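PDB 1LQT: FprA from Mycobacterium tuberculosis, which catalyses electron transfer between NADPH and ferredoxin using bound FAD, and may supply electrons to cytochrome P450 systems. Local coordinates for residues A[44-49]-A[65-70]; A[161-166]-A[265-270]; A[331-336]-A[340-345]. All blocks are in the same frame, centred on the assembly; numbering follows the deposited sequence.

Contact 1: A[44-49]-A[65-70]. With FAD (flavin-adenine dinucleotide), chain H.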
loop_
_atom_site.group_PDB
_atom_site.type_symbol
_atom_site.label_atom_id
_atom_site.label_comp_id
_atom_site.label_asym_id
_atom_site.label_seq_id
_atom_site.Cartn_x
_atom_site.Cartn_y
_atom_site.Cartn_z
ATOM N N THR A 44 -1.588 7.583 -13.409
ATOM C CA THR A 44 -2.426 6.403 -13.407
ATOM C C THR A 44 -3.256 6.340 -12.133
ATOM O O THR A 44 -2.727 6.634 -11.070
ATOM C CB THR A 44 -1.556 5.140 -13.496
ATOM O OG1 THR A 44 -0.675 5.097 -12.354
ATOM C CG2 THR A 44 -0.660 5.127 -14.722
ATOM N N PRO A 45 -4.507 5.901 -12.237
ATOM C CA PRO A 45 -5.372 5.741 -11.069
ATOM C C PRO A 45 -5.124 4.411 -10.379
ATOM O O PRO A 45 -4.313 3.582 -10.805
ATOM C CB PRO A 45 -6.769 5.775 -11.689
ATOM C CG PRO A 45 -6.556 5.053 -13.018
ATOM C CD PRO A 45 -5.215 5.545 -13.478
ATOM N N TRP A 46 -5.857 4.244 -9.280
ATOM C CA TRP A 46 -6.072 2.983 -8.563
ATOM C C TRP A 46 -5.183 2.768 -7.343
ATOM O O TRP A 46 -5.365 1.811 -6.608
ATOM C CB TRP A 46 -6.109 1.742 -9.465
ATOM C CG TRP A 46 -7.090 1.862 -10.632
ATOM C CD1 TRP A 46 -8.190 2.713 -10.748
ATOM C CD2 TRP A 46 -7.072 1.089 -11.814
ATOM N NE1 TRP A 46 -8.800 2.522 -11.952
ATOM C CE2 TRP A 46 -8.121 1.549 -12.640
ATOM C CE3 TRP A 46 -6.250 0.070 -12.294
ATOM C CZ2 TRP A 46 -8.388 0.984 -13.898
ATOM C CZ3 TRP A 46 -6.517 -0.481 -13.526
ATOM C CH2 TRP A 46 -7.556 -0.006 -14.325
ATOM N N GLY A 47 -4.241 3.662 -7.111
ATOM C CA GLY A 47 -3.426 3.601 -5.919
ATOM C C GLY A 47 -2.745 2.266 -5.792
ATOM O O GLY A 47 -2.164 1.732 -6.738
ATOM N N LEU A 48 -2.777 1.710 -4.594
ATOM C CA LEU A 48 -2.092 0.446 -4.295
ATOM C C LEU A 48 -2.740 -0.727 -5.013
ATOM O O LEU A 48 -2.110 -1.781 -5.111
ATOM C CB LEU A 48 -2.035 0.194 -2.801
ATOM C CG LEU A 48 -1.085 1.089 -2.006
ATOM C CD1 LEU A 48 -1.326 0.874 -0.524
ATOM C CD2 LEU A 48 0.367 0.800 -2.344
ATOM N N VAL A 49 -3.956 -0.603 -5.549
ATOM C CA VAL A 49 -4.472 -1.718 -6.339
ATOM C C VAL A 49 -3.519 -1.962 -7.521
ATOM O O VAL A 49 -3.283 -3.105 -7.904
ATOM C CB VAL A 49 -5.916 -1.479 -6.785
ATOM C CG1 VAL A 49 -6.388 -2.474 -7.821
ATOM C CG2 VAL A 49 -6.842 -1.476 -5.593
ATOM N N LYS A 65 -12.266 -2.796 -12.089
ATOM C CA LYS A 65 -13.398 -2.680 -12.989
ATOM C C LYS A 65 -14.505 -1.859 -12.374
ATOM O O LYS A 65 -15.190 -1.110 -13.045
ATOM C CB LYS A 65 -13.933 -4.064 -13.323
ATOM C CG LYS A 65 -13.099 -4.849 -14.257
ATOM C CD LYS A 65 -13.358 -4.420 -15.681
ATOM C CE LYS A 65 -12.809 -5.392 -16.667
ATOM N NZ LYS A 65 -13.189 -4.956 -18.021
ATOM N N GLN A 66 -14.722 -2.033 -11.072
ATOM C CA GLN A 66 -15.712 -1.255 -10.336
ATOM C C GLN A 66 -15.361 0.229 -10.387
ATOM O O GLN A 66 -16.231 1.083 -10.532
ATOM C CB GLN A 66 -15.763 -1.686 -8.859
ATOM C CG GLN A 66 -16.421 -2.943 -8.554
ATOM C CD GLN A 66 -16.616 -3.136 -7.033
ATOM O OE1 GLN A 66 -16.654 -2.156 -6.224
ATOM N NE2 GLN A 66 -16.731 -4.390 -6.642
ATOM N N PHE A 67 -14.077 0.531 -10.198
ATOM C CA PHE A 67 -13.622 1.897 -10.242
ATOM C C PHE A 67 -13.861 2.485 -11.632
ATOM O O PHE A 67 -14.259 3.632 -11.763
ATOM C CB PHE A 67 -12.128 2.007 -9.863
ATOM C CG PHE A 67 -11.756 1.388 -8.511
ATOM C CD1 PHE A 67 -12.705 1.087 -7.547
ATOM C CD2 PHE A 67 -10.440 1.084 -8.253
ATOM C CE1 PHE A 67 -12.320 0.556 -6.339
ATOM C CE2 PHE A 67 -10.055 0.531 -7.031
ATOM C CZ PHE A 67 -10.988 0.270 -6.104
ATOM N N GLU A 68 -13.619 1.687 -12.657
ATOM C CA GLU A 68 -13.825 2.142 -14.039
ATOM C C GLU A 68 -15.298 2.444 -14.289
ATOM O O GLU A 68 -15.626 3.411 -14.953
ATOM C CB GLU A 68 -13.324 1.101 -15.026
ATOM C CG GLU A 68 -11.802 1.004 -15.023
ATOM C CD GLU A 68 -11.267 -0.098 -15.908
ATOM O OE1 GLU A 68 -11.725 -1.242 -15.755
ATOM O OE2 GLU A 68 -10.378 0.173 -16.694
ATOM N N LYS A 69 -16.177 1.621 -13.749
ATOM C CA LYS A 69 -17.596 1.862 -13.906
ATOM C C LYS A 69 -17.992 3.173 -13.233
ATOM O O LYS A 69 -18.742 3.949 -13.803
ATOM C CB LYS A 69 -18.389 0.689 -13.340
ATOM C CG LYS A 69 -19.889 0.771 -13.586
ATOM C CD LYS A 69 -20.615 -0.493 -13.158
ATOM C CE LYS A 69 -22.105 -0.255 -13.043
ATOM N NZ LYS A 69 -22.626 0.273 -14.324
ATOM N N THR A 70 -17.456 3.460 -12.048
ATOM C CA THR A 70 -17.731 4.733 -11.409
ATOM C C THR A 70 -17.229 5.881 -12.291
ATOM O O THR A 70 -17.905 6.887 -12.474
ATOM C CB THR A 70 -17.068 4.755 -10.041
ATOM O OG1 THR A 70 -17.730 3.805 -9.206
ATOM C CG2 THR A 70 -17.171 6.132 -9.371
HETATM P PA FAD H . -3.949 4.043 -1.700
HETATM O O1A FAD H . -2.538 4.132 -1.276
HETATM O O2A FAD H . -4.437 2.832 -2.407
HETATM O O5B FAD H . -4.278 5.286 -2.652
HETATM C C5B FAD H . -3.770 6.587 -2.330
HETATM C C4B FAD H . -3.732 7.370 -3.637
HETATM O O4B FAD H . -3.515 8.737 -3.298
HETATM C C3B FAD H . -2.596 6.957 -4.581
HETATM O O3B FAD H . -3.044 6.767 -5.903
HETATM C C2B FAD H . -1.622 8.097 -4.447
HETATM O O2B FAD H . -0.754 8.295 -5.539
HETATM C C1B FAD H . -2.566 9.280 -4.196
HETATM N N9A FAD H . -1.946 10.434 -3.560
HETATM C C8A FAD H . -1.150 10.416 -2.447
HETATM N N7A FAD H . -0.751 11.633 -2.100
HETATM C C5A FAD H . -1.291 12.468 -3.060
HETATM C C6A FAD H . -1.207 13.852 -3.232
HETATM N N6A FAD H . -0.571 14.665 -2.404
HETATM N N1A FAD H . -1.877 14.379 -4.294
HETATM C C2A FAD H . -2.584 13.560 -5.119
HETATM N N3A FAD H . -2.708 12.231 -5.008
HETATM C C4A FAD H . -2.043 11.732 -3.961
HETATM N N1 FAD H . -5.435 -5.452 -0.089
HETATM C C2 FAD H . -6.124 -6.523 -0.574
HETATM O O2 FAD H . -7.328 -6.616 -0.426
HETATM N N3 FAD H . -5.425 -7.530 -1.221
HETATM C C4 FAD H . -4.088 -7.483 -1.484
HETATM O O4 FAD H . -3.522 -8.408 -2.109
HETATM C C4X FAD H . -3.396 -6.355 -1.029
HETATM N N5 FAD H . -2.048 -6.217 -1.275
HETATM C C5X FAD H . -1.375 -5.126 -0.788
HETATM C C6 FAD H . -0.025 -4.999 -1.005
HETATM C C7 FAD H . 0.711 -3.956 -0.471
HETATM C C7M FAD H . 2.185 -3.848 -0.750
HETATM C C8 FAD H . 0.038 -2.989 0.284
HETATM C C8M FAD H . 0.790 -1.846 0.910
HETATM C C9 FAD H . -1.336 -3.090 0.495
HETATM C C9A FAD H . -2.059 -4.151 -0.033
HETATM N N10 FAD H . -3.434 -4.284 0.185
HETATM C C10 FAD H . -4.106 -5.366 -0.329
HETATM C "C1'" FAD H . -4.217 -3.254 0.927
HETATM C "C2'" FAD H . -4.728 -2.161 -0.010
HETATM O "O2'" FAD H . -3.668 -1.767 -0.845
HETATM C "C3'" FAD H . -5.230 -0.962 0.818
HETATM O "O3'" FAD H . -6.326 -1.343 1.645
HETATM C "C4'" FAD H . -5.792 0.204 0.005
HETATM O "O4'" FAD H . -5.093 0.368 -1.226
HETATM C "C5'" FAD H . -5.731 1.499 0.815
HETATM O "O5'" FAD H . -6.468 2.457 0.044
HETATM P P FAD H . -6.276 4.029 0.142
HETATM O O1P FAD H . -7.266 4.568 -0.817
HETATM O O2P FAD H . -6.315 4.539 1.546
HETATM O O3P FAD H . -4.797 4.324 -0.349
#
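W46 and F67 carry the apolar part of this buried contact, in which the residues leading into helix 48-51 lean on helix 64-71. W46 CD1 comes 3.7 Å from F67 CD2, and the five-membered ring of W46 is inclined at 57° to the F67 ring, an oblique pairing. V49 meets the same rim of F67: its CG2, turned beside the backbone N by a chi1 of 169°, reaches F67 CE2 at 4.1 Å. Broad rings and a branched valine suit an interior place; F67 also stacks on F16, and W46 meets W423 edge-to-face.

The polar approach comes from E68. Its chain, extended beyond CG, carries OE2 to the edge of the indole, 3.5 Å from W46 CZ2, with carboxylate and ring planes perpendicular. An acid suits that edge, where ring hydrogens are probably slightly positive.

Hydrogen bonding turns to the cofactor. L48 N donates to FAD O2A at 3.0 Å, almost straight at 172°. G47, the N-cap, has a positive phi, which favours glycine, and its CA lies 3.2 Å from FAD O3B; a side chain here would run into FAD O5B. A helix N terminus facing the FAD diphosphate belongs to the cofactor site of this Rossmann-type flavoprotein domain.

Contact 2: A[161-166]-A[265-270]. With ODP (4-oxo-nicotinamide-adenine dinucleotide phosphate), chain I.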
loop_
_atom_site.group_PDB
_atom_site.type_symbol
_atom_site.label_atom_id
_atom_site.label_comp_id
_atom_site.label_asym_id
_atom_site.label_seq_id
_atom_site.Cartn_x
_atom_site.Cartn_y
_atom_site.Cartn_z
ATOM N N ASP A 161 4.722 -10.835 0.609
ATOM C CA ASP A 161 4.849 -10.410 -0.778
ATOM C C ASP A 161 6.329 -10.219 -1.131
ATOM O O ASP A 161 6.798 -10.675 -2.173
ATOM C CB ASP A 161 4.126 -9.092 -1.029
ATOM C CG ASP A 161 2.615 -9.185 -1.131
ATOM O OD1 ASP A 161 2.059 -10.283 -1.091
ATOM O OD2 ASP A 161 1.973 -8.124 -1.307
ATOM N N VAL A 162 7.074 -9.522 -0.272
ATOM C CA VAL A 162 8.476 -9.270 -0.552
ATOM C C VAL A 162 9.226 -10.579 -0.710
ATOM O O VAL A 162 9.995 -10.772 -1.650
ATOM C CB VAL A 162 9.087 -8.417 0.546
ATOM C CG1 VAL A 162 10.579 -8.322 0.436
ATOM C CG2 VAL A 162 8.476 -7.012 0.557
ATOM N N ALA A 163 8.999 -11.499 0.215
ATOM C CA ALA A 163 9.715 -12.762 0.193
ATOM C C ALA A 163 9.350 -13.570 -1.061
ATOM O O ALA A 163 10.205 -14.174 -1.687
ATOM C CB ALA A 163 9.403 -13.532 1.435
ATOM N N ARG A 164 8.072 -13.571 -1.426
ATOM C CA ARG A 164 7.645 -14.265 -2.649
ATOM C C ARG A 164 8.320 -13.713 -3.876
ATOM O O ARG A 164 8.764 -14.462 -4.736
ATOM C CB ARG A 164 6.152 -14.179 -2.886
ATOM C CG ARG A 164 5.293 -14.995 -1.995
ATOM C CD ARG A 164 3.885 -15.362 -2.600
ATOM N NE ARG A 164 3.325 -14.197 -3.266
ATOM C CZ ARG A 164 2.913 -13.104 -2.622
ATOM N NH1 ARG A 164 2.772 -13.091 -1.313
ATOM N NH2 ARG A 164 2.629 -12.044 -3.355
ATOM N N ILE A 165 8.339 -12.401 -4.007
ATOM C CA ILE A 165 8.945 -11.840 -5.202
ATOM C C ILE A 165 10.430 -12.132 -5.267
ATOM O O ILE A 165 10.968 -12.417 -6.337
ATOM C CB ILE A 165 8.601 -10.345 -5.313
ATOM C CG1 ILE A 165 7.067 -10.154 -5.458
ATOM C CG2 ILE A 165 9.383 -9.710 -6.407
ATOM C CD1 ILE A 165 6.407 -10.902 -6.539
ATOM N N LEU A 166 11.100 -12.153 -4.119
ATOM C CA LEU A 166 12.527 -12.458 -4.096
ATOM C C LEU A 166 12.865 -13.899 -4.453
ATOM O O LEU A 166 13.967 -14.166 -4.917
ATOM C CB LEU A 166 13.117 -12.128 -2.718
ATOM C CG LEU A 166 13.219 -10.635 -2.375
ATOM C CD1 LEU A 166 13.587 -10.501 -0.896
ATOM C CD2 LEU A 166 14.242 -9.923 -3.246
ATOM N N ARG A 265 15.764 -23.284 -2.806
ATOM C CA ARG A 265 15.742 -21.962 -2.219
ATOM C C ARG A 265 14.893 -22.054 -0.945
ATOM O O ARG A 265 14.047 -22.927 -0.838
ATOM C CB ARG A 265 15.214 -20.931 -3.209
ATOM C CG ARG A 265 16.082 -20.803 -4.481
ATOM C CD ARG A 265 15.482 -19.778 -5.497
ATOM N NE ARG A 265 14.194 -20.303 -5.943
ATOM C CZ ARG A 265 13.368 -19.804 -6.861
ATOM N NH1 ARG A 265 13.652 -18.645 -7.478
ATOM N NH2 ARG A 265 12.225 -20.479 -7.141
ATOM N N ARG A 266 15.152 -21.168 0.015
ATOM C CA ARG A 266 14.535 -21.276 1.343
ATOM C C ARG A 266 13.856 -19.968 1.764
ATOM O O ARG A 266 14.462 -18.923 1.669
ATOM C CB ARG A 266 15.605 -21.607 2.395
ATOM C CG ARG A 266 16.210 -22.995 2.274
ATOM C CD ARG A 266 17.556 -23.134 3.004
ATOM N NE ARG A 266 17.538 -22.764 4.421
ATOM C CZ ARG A 266 17.310 -23.581 5.437
ATOM N NH1 ARG A 266 16.999 -24.836 5.210
ATOM N NH2 ARG A 266 17.388 -23.124 6.682
ATOM N N MET A 267 12.646 -20.095 2.302
ATOM C CA MET A 267 11.945 -19.013 2.959
ATOM C C MET A 267 11.824 -19.419 4.413
ATOM O O MET A 267 11.048 -20.301 4.734
ATOM C CB MET A 267 10.576 -18.794 2.339
ATOM C CG MET A 267 9.907 -17.551 2.870
ATOM S SD MET A 267 8.233 -17.317 2.236
ATOM C CE MET A 267 8.540 -17.045 0.494
ATOM N N VAL A 268 12.606 -18.781 5.278
ATOM C CA VAL A 268 12.732 -19.168 6.679
ATOM C C VAL A 268 11.966 -18.192 7.560
ATOM O O VAL A 268 12.107 -16.978 7.405
ATOM C CB VAL A 268 14.228 -19.126 7.102
ATOM C CG1 VAL A 268 14.391 -19.501 8.556
ATOM C CG2 VAL A 268 15.087 -20.008 6.225
ATOM N N PHE A 269 11.170 -18.712 8.487
ATOM C CA PHE A 269 10.464 -17.875 9.460
ATOM C C PHE A 269 11.145 -17.976 10.815
ATOM O O PHE A 269 11.279 -19.048 11.372
ATOM C CB PHE A 269 9.010 -18.304 9.621
ATOM C CG PHE A 269 8.135 -17.972 8.426
ATOM C CD1 PHE A 269 8.155 -18.759 7.304
ATOM C CD2 PHE A 269 7.317 -16.877 8.443
ATOM C CE1 PHE A 269 7.363 -18.466 6.214
ATOM C CE2 PHE A 269 6.522 -16.569 7.367
ATOM C CZ PHE A 269 6.550 -17.353 6.248
ATOM N N ARG A 270 11.524 -16.810 11.338
ATOM C CA ARG A 270 12.074 -16.663 12.690
ATOM C C ARG A 270 11.160 -15.717 13.463
ATOM O O ARG A 270 10.886 -14.627 12.999
ATOM C CB ARG A 270 13.462 -16.051 12.616
ATOM C CG ARG A 270 14.533 -16.997 12.117
ATOM C CD ARG A 270 15.066 -17.948 13.151
ATOM N NE ARG A 270 15.628 -17.283 14.320
ATOM C CZ ARG A 270 16.859 -16.773 14.440
ATOM N NH1 ARG A 270 17.761 -16.847 13.481
ATOM N NH2 ARG A 270 17.211 -16.230 15.581
HETATM O O1X ODP I . 4.600 -6.776 16.700
HETATM P P2B ODP I . 3.752 -6.179 15.619
HETATM O O2X ODP I . 2.421 -6.874 15.421
HETATM O O3X ODP I . 3.577 -4.675 15.759
HETATM O O2B ODP I . 4.627 -6.447 14.291
HETATM C C2B ODP I . 4.417 -5.732 13.077
HETATM C C3B ODP I . 3.730 -6.513 11.981
HETATM O O3B ODP I . 4.196 -7.854 11.968
HETATM C C1B ODP I . 5.732 -5.431 12.455
HETATM N N9A ODP I . 6.537 -4.410 13.077
HETATM C C8A ODP I . 6.217 -3.095 13.309
HETATM N N7A ODP I . 7.225 -2.430 13.841
HETATM C C5A ODP I . 8.257 -3.330 13.965
HETATM C C4A ODP I . 7.819 -4.570 13.495
HETATM N N3A ODP I . 8.573 -5.697 13.445
HETATM C C2A ODP I . 9.822 -5.538 13.919
HETATM N N1A ODP I . 10.338 -4.366 14.385
HETATM C C6A ODP I . 9.557 -3.245 14.412
HETATM N N6A ODP I . 10.134 -2.106 14.816
HETATM O O4B ODP I . 5.384 -5.022 11.146
HETATM C C4B ODP I . 4.256 -5.806 10.731
HETATM C C5B ODP I . 3.244 -4.907 10.084
HETATM O O5B ODP I . 2.239 -5.723 9.528
HETATM P PA ODP I . 0.894 -5.050 8.994
HETATM O O1A ODP I . -0.001 -6.126 8.574
HETATM O O2A ODP I . 0.380 -4.052 9.953
HETATM O O3 ODP I . 1.420 -4.187 7.757
HETATM P PN ODP I . 1.804 -4.574 6.222
HETATM O O1N ODP I . 2.448 -5.904 6.154
HETATM O O2N ODP I . 2.510 -3.371 5.736
HETATM O O5D ODP I . 0.396 -4.723 5.530
HETATM C C5D ODP I . -0.458 -3.554 5.431
HETATM C C4D ODP I . -1.878 -4.018 5.191
HETATM O O4D ODP I . -2.074 -4.472 3.857
HETATM C C1D ODP I . -2.632 -5.788 3.884
HETATM C C2D ODP I . -2.272 -6.325 5.205
HETATM O O2D ODP I . -2.921 -7.488 5.572
HETATM C C3D ODP I . -2.291 -5.155 6.117
HETATM O O3D ODP I . -3.616 -4.973 6.573
HETATM N N1N ODP I . -2.342 -6.519 2.702
HETATM C C2N ODP I . -3.214 -7.579 2.364
HETATM C C3N ODP I . -2.769 -8.528 1.505
HETATM C C7N ODP I . -3.788 -9.647 1.249
HETATM N N7N ODP I . -3.392 -10.593 0.438
HETATM O O7N ODP I . -4.889 -9.583 1.839
HETATM C C4N ODP I . -1.479 -8.548 0.953
HETATM O O99 ODP I . -1.041 -9.471 0.201
HETATM C C5N ODP I . -0.586 -7.447 1.341
HETATM C C6N ODP I . -1.042 -6.454 2.236
HETATM O O HOH W 1 15.821 -16.382 -5.930
#
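R164 and M267 meet where the backbone N of R164 lies 4.0 Å from M267 CE, but the flat guanidinium of R164 turns away from the strand, toward D161 one turn earlier in its own helix. D161 OD1 sits at the edge of that guanidinium, nearly in its plane, and is gripped end-on by both NH1 and NH2, each at 2.9 Å from OD1. The carboxylate is not coplanar with its partner: NH1 uses the anti lone pair of OD1, whereas NH2 comes from above the carboxylate plane, 58° out of it. Because NH1 and NH2 converge on one oxygen, both bonds are bent, yet the double grip should fix the rotation of the acid. NE of R164 makes a further salt bridge, to D56, so an arginine suits this place because its several N-H groups can serve two acids at once.

D161 presents its carboxylate to the bound 4-oxo nucleotide, with OD1 3.5 Å and OD2 3.6 Å from ODP O99. R164 is therefore a second-shell residue that positions a pocket residue.

The helix-strand packing itself is apolar. M267 holds CG anti to its backbone N (chi1 -172°), which sends the chain out toward the helix, and a bend at chi3 lays CE against A163 CB at 3.7 Å. A small alanine suits a helix face this close to a sheet, and the flexible thioether of methionine follows its contour. Near the C-terminal end of the helix a water donates to L166 O and accepts a weak bond from R265 NH1.

Strand 265-270 runs between strands 193-197 and 221-224 of a parallel six-stranded sheet; helix 157-167 packs over it, A163 also touching V194 and I196, while helix 125-132 flanks the helix through F128 and Y132.

Contact 3: A[331-336]-A[340-345]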
loop_
_atom_site.group_PDB
_atom_site.type_symbol
_atom_site.label_atom_id
_atom_site.label_comp_id
_atom_site.label_asym_id
_atom_site.label_seq_id
_atom_site.Cartn_x
_atom_site.Cartn_y
_atom_site.Cartn_z
ATOM N N GLY A 331 -0.738 22.296 4.659
ATOM C CA GLY A 331 -2.053 22.909 4.867
ATOM C C GLY A 331 -3.064 22.115 5.661
ATOM O O GLY A 331 -4.192 22.569 5.911
ATOM N N LEU A 332 -2.714 20.865 5.990
ATOM C CA LEU A 332 -3.619 20.030 6.755
ATOM C C LEU A 332 -2.893 19.608 8.029
ATOM O O LEU A 332 -1.672 19.448 8.020
ATOM C CB LEU A 332 -3.985 18.793 5.943
ATOM C CG LEU A 332 -4.736 18.993 4.625
ATOM C CD1 LEU A 332 -5.024 17.638 3.975
ATOM C CD2 LEU A 332 -6.022 19.762 4.846
ATOM N N PRO A 333 -3.645 19.344 9.086
ATOM C CA PRO A 333 -3.036 18.822 10.313
ATOM C C PRO A 333 -2.557 17.389 10.131
ATOM O O PRO A 333 -2.910 16.717 9.162
ATOM C CB PRO A 333 -4.166 18.896 11.354
ATOM C CG PRO A 333 -5.398 18.772 10.517
ATOM C CD PRO A 333 -5.101 19.508 9.234
ATOM N N PHE A 334 -1.752 16.951 11.083
ATOM C CA PHE A 334 -1.133 15.635 11.004
ATOM C C PHE A 334 -0.708 15.205 12.384
ATOM O O PHE A 334 -0.331 16.018 13.215
ATOM C CB PHE A 334 0.086 15.733 10.107
ATOM C CG PHE A 334 0.622 14.400 9.610
ATOM C CD1 PHE A 334 -0.059 13.665 8.655
ATOM C CD2 PHE A 334 1.831 13.909 10.069
ATOM C CE1 PHE A 334 0.455 12.460 8.186
ATOM C CE2 PHE A 334 2.363 12.723 9.564
ATOM C CZ PHE A 334 1.663 12.025 8.633
ATOM N N ASP A 335 -0.824 13.910 12.617
ATOM C CA ASP A 335 -0.351 13.284 13.827
ATOM C C ASP A 335 0.929 12.533 13.475
ATOM O O ASP A 335 0.890 11.488 12.844
ATOM C CB ASP A 335 -1.370 12.343 14.416
ATOM C CG ASP A 335 -0.857 11.645 15.653
ATOM O OD1 ASP A 335 -0.574 12.337 16.652
ATOM O OD2 ASP A 335 -0.729 10.403 15.661
ATOM N N ASP A 336 2.070 13.067 13.874
ATOM C CA ASP A 336 3.351 12.476 13.550
ATOM C C ASP A 336 3.449 11.036 13.979
ATOM O O ASP A 336 3.932 10.187 13.246
ATOM C CB ASP A 336 4.458 13.284 14.242
ATOM C CG ASP A 336 5.817 12.735 14.009
ATOM O OD1 ASP A 336 6.199 12.660 12.827
ATOM O OD2 ASP A 336 6.586 12.381 14.934
ATOM N N THR A 340 -1.228 9.755 10.546
ATOM C CA THR A 340 -2.584 9.977 10.075
ATOM C C THR A 340 -2.974 11.431 10.251
ATOM O O THR A 340 -2.359 12.161 10.988
ATOM C CB THR A 340 -3.609 9.073 10.763
ATOM O OG1 THR A 340 -3.712 9.410 12.147
ATOM C CG2 THR A 340 -3.263 7.613 10.668
ATOM N N ILE A 341 -4.023 11.822 9.546
ATOM C CA ILE A 341 -4.642 13.129 9.710
ATOM C C ILE A 341 -5.749 13.047 10.770
ATOM O O ILE A 341 -6.647 12.247 10.671
ATOM C CB ILE A 341 -5.213 13.616 8.362
ATOM C CG1 ILE A 341 -4.081 13.851 7.367
ATOM C CG2 ILE A 341 -6.005 14.897 8.581
ATOM C CD1 ILE A 341 -4.543 14.202 5.961
ATOM N N PRO A 342 -5.672 13.854 11.822
ATOM C CA PRO A 342 -6.666 13.764 12.891
ATOM C C PRO A 342 -8.026 14.192 12.369
ATOM O O PRO A 342 -8.117 15.149 11.571
ATOM C CB PRO A 342 -6.158 14.718 13.954
ATOM C CG PRO A 342 -5.432 15.731 13.190
ATOM C CD PRO A 342 -4.696 14.904 12.060
ATOM N N ASN A 343 -9.038 13.451 12.773
ATOM C CA ASN A 343 -10.393 13.666 12.247
ATOM C C ASN A 343 -11.461 13.132 13.231
ATOM O O ASN A 343 -11.085 12.567 14.233
ATOM C CB ASN A 343 -10.493 12.956 10.894
ATOM C CG ASN A 343 -10.466 11.467 11.057
ATOM O OD1 ASN A 343 -11.528 10.830 11.066
ATOM N ND2 ASN A 343 -9.247 10.878 11.118
ATOM N N VAL A 344 -12.752 13.346 12.955
ATOM C CA VAL A 344 -13.885 12.838 13.747
ATOM C C VAL A 344 -14.938 12.409 12.748
ATOM O O VAL A 344 -15.463 13.234 12.028
ATOM C CB VAL A 344 -14.493 13.935 14.680
ATOM C CG1 VAL A 344 -15.681 13.396 15.456
ATOM C CG2 VAL A 344 -13.471 14.490 15.614
ATOM N N GLY A 345 -15.189 11.116 12.677
ATOM C CA GLY A 345 -16.150 10.624 11.707
ATOM C C GLY A 345 -15.765 10.943 10.266
ATOM O O GLY A 345 -16.603 11.017 9.368
#
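T340 and D335 close a short chain reversal, an irregular loop that folds back on itself before strand 343-344 and lies beside the edge strand 354-356 of the FAD-domain sheet. The carbonyl O of T340 accepts from D335 N at 2.8 Å, with a straight N-H...O angle of 165°. That same oxygen also has aromatic company: F334 CD1 lies 3.6 Å from T340 O, because a chi1 of -164° puts CG anti to the backbone N and brings the ring beside the T340 peptide, although its CB points away from the opposing residues. The polar ends of D335 and T340 both bond to the OG of S338, within the turn, so a short acid and a hydroxyl residue suit the two sides of its mouth.

I341 comes next and is the buried residue of the contact. Both its branches settle on a carbonyl, CG1 being 3.6 Å from P333 O and CG2 equally near. CG1 also faces the edge of the F334 ring, near its plane, and CD1 reaches L332 CD1 at 4.0 Å. A beta-branched, long aliphatic chain fits here, since it can meet all three residues and still touch I348, V356 and I360 of the surrounding fold.

P342 follows with its rigid ring against P333 and F334 of the other arm of the loop. Having no backbone N-H to satisfy, these proline rings make good covers for a partly exposed surface. N343 then begins the strand and leaves the contact behind, which therefore ends at P342: its CD lies 3.7 Å from F334 N, and its CG packs on P333 CB at 3.9 Å, a proline pair crossing at an angle.

In the fold
Followed from the N terminus, the three contacts come in series, none crossing or enclosing another. Contact 1 closes a loop of fifteen residues early in the FAD-binding half, tying the cofactor's diphosphate site to helix 64-71. Contact 2 is the long-range one: ninety-eight residues separate its segments, and it joins helix 157-167 to the strand next to the edge of the second, parallel sheet, in the half that holds the nucleotide. Contact 3 closes a turn of only three residues after the chain has returned to the FAD side. Contacts 2 and 3 lie on opposite sides of the chain's centre, their centres about 36 Å apart, whereas contact 1 approaches contact 2 to about 8 Å between nearest atoms.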